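Local coordinates for divalent-cation tolerance protein CutA (Pyrococcus horikoshii, PDB 1UKU) that contributes to resistance toward heavy metals and, as a homotrimer, binds a copper ion in the interface between two trimers, at residues 66-69 with 70-73. Numbering follows the deposited sequence.
Sequences KERI and KELH
E71 OE1 takes a hydrogen bond from R68 NH1 at 2.9 Å, a salt bridge between residues three apart on the last turns of helix 62-72, one of the helices that accompany the antiparallel sheet of this GlnB-like fold. The oxygen offers its anti lone pair, and the N-H points at it fairly straight (157°), with OE1 close to the guanidinium plane but the carboxylate turned well out of it. R68 curls: bends at chi2 (-59°) and chi3 (-81°) carry the guanidinium toward the C-terminal end of the helix, beside E71, where L72 lies over the rim of one face, its CG 3.8 Å above the plane. The arginine serves two acids: NH1 holds E71, and NH2 forms a salt bridge with E24. The other carboxylate oxygen, E71 OE2, lies 2.5 Å from E67 OE1, so close that one of the two acids probably carries a proton. E67 OE2 has K70 NZ as a more distant charge partner, in a long salt bridge of 3.8 Å. Flexible charged chains suit this outer side, whereas branched I69 is buried, packing on L21 of helix 11-23 and on I80.

The backbone bond from K70 N to K66 O is regular, but that from L72 N to R68 O is weak; the same N-H also reaches I69 O as the helix ends. H73, the first residue to leave helical geometry, has a flat ring that suits stacking on F8, and its ND1 is hydrogen-bonded to Y75 N. The CG2 methyl of I69 meets this imidazole at its edge, 3.7 Å from H73 CD2.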
loop_
_atom_site.group_PDB
_atom_site.type_symbol
_atom_site.label_atom_id
_atom_site.label_comp_id
_atom_site.label_asym_id
_atom_site.label_seq_id
_atom_site.Cartn_x
_atom_site.Cartn_y
_atom_site.Cartn_z
ATOM N N LYS A 66 -14.913 5.793 -9.339
ATOM C CA LYS A 66 -15.561 5.522 -8.078
ATOM C C LYS A 66 -16.995 5.060 -8.311
ATOM O O LYS A 66 -17.441 4.082 -7.706
ATOM C CB LYS A 66 -15.551 6.753 -7.202
ATOM C CG LYS A 66 -16.249 6.508 -5.870
ATOM C CD LYS A 66 -16.283 7.712 -4.970
ATOM C CE LYS A 66 -17.642 8.294 -4.970
ATOM N NZ LYS A 66 -17.574 9.732 -5.075
ATOM N N GLU A 67 -17.717 5.732 -9.203
ATOM C CA GLU A 67 -19.091 5.308 -9.495
ATOM C C GLU A 67 -19.132 3.923 -10.100
ATOM O O GLU A 67 -19.969 3.102 -9.701
ATOM C CB GLU A 67 -19.784 6.286 -10.449
ATOM C CG GLU A 67 -21.193 5.841 -10.873
ATOM C CD GLU A 67 -22.208 5.695 -9.731
ATOM O OE1 GLU A 67 -23.184 4.894 -9.873
ATOM O OE2 GLU A 67 -22.088 6.330 -8.671
ATOM N N ARG A 68 -18.230 3.631 -11.036
ATOM C CA ARG A 68 -18.221 2.310 -11.635
ATOM C C ARG A 68 -17.878 1.215 -10.620
ATOM O O ARG A 68 -18.488 0.140 -10.632
ATOM C CB ARG A 68 -17.318 2.251 -12.860
ATOM C CG ARG A 68 -17.954 2.797 -14.097
ATOM C CD ARG A 68 -19.261 2.082 -14.500
ATOM N NE ARG A 68 -19.111 0.817 -15.218
ATOM C CZ ARG A 68 -19.921 -0.239 -15.100
ATOM N NH1 ARG A 68 -20.932 -0.242 -14.244
ATOM N NH2 ARG A 68 -19.721 -1.305 -15.844
ATOM N N ILE A 69 -16.950 1.480 -9.718
ATOM C CA ILE A 69 -16.660 0.491 -8.708
ATOM C C ILE A 69 -17.880 0.272 -7.842
ATOM O O ILE A 69 -18.181 -0.872 -7.508
ATOM C CB ILE A 69 -15.428 0.875 -7.880
ATOM C CG1 ILE A 69 -14.167 0.813 -8.756
ATOM C CG2 ILE A 69 -15.268 -0.071 -6.663
ATOM C CD1 ILE A 69 -12.955 1.487 -8.104
ATOM N N LYS A 70 -18.590 1.340 -7.477
ATOM C CA LYS A 70 -19.797 1.167 -6.662
ATOM C C LYS A 70 -20.773 0.246 -7.380
ATOM O O LYS A 70 -21.390 -0.605 -6.770
ATOM C CB LYS A 70 -20.459 2.520 -6.364
ATOM C CG LYS A 70 -19.722 3.362 -5.358
ATOM C CD LYS A 70 -20.161 4.810 -5.394
ATOM C CE LYS A 70 -21.526 5.006 -4.825
ATOM N NZ LYS A 70 -21.865 6.460 -4.919
ATOM N N GLU A 71 -20.901 0.451 -8.684
ATOM C CA GLU A 71 -21.839 -0.297 -9.507
ATOM C C GLU A 71 -21.416 -1.739 -9.750
ATOM O O GLU A 71 -22.254 -2.601 -10.050
ATOM C CB GLU A 71 -22.028 0.398 -10.846
ATOM C CG GLU A 71 -22.816 1.681 -10.736
ATOM C CD GLU A 71 -22.719 2.514 -11.984
ATOM O OE1 GLU A 71 -22.094 2.095 -12.966
ATOM O OE2 GLU A 71 -23.305 3.623 -11.978
ATOM N N LEU A 72 -20.125 -2.031 -9.640
ATOM C CA LEU A 72 -19.626 -3.383 -9.917
ATOM C C LEU A 72 -19.300 -4.208 -8.662
ATOM O O LEU A 72 -19.113 -5.429 -8.748
ATOM C CB LEU A 72 -18.373 -3.316 -10.788
ATOM C CG LEU A 72 -18.634 -2.805 -12.198
ATOM C CD1 LEU A 72 -17.306 -2.532 -12.903
ATOM C CD2 LEU A 72 -19.434 -3.801 -13.004
ATOM N N HIS A 73 -19.272 -3.563 -7.517
ATOM C CA HIS A 73 -18.648 -4.185 -6.343
ATOM C C HIS A 73 -19.569 -5.208 -5.700
ATOM O O HIS A 73 -20.764 -4.949 -5.543
ATOM C CB HIS A 73 -18.279 -3.137 -5.296
ATOM C CG HIS A 73 -17.093 -3.532 -4.474
ATOM N ND1 HIS A 73 -17.114 -4.581 -3.586
ATOM C CD2 HIS A 73 -15.837 -3.034 -4.457
ATOM C CE1 HIS A 73 -15.901 -4.728 -3.068
ATOM N NE2 HIS A 73 -15.109 -3.798 -3.588
#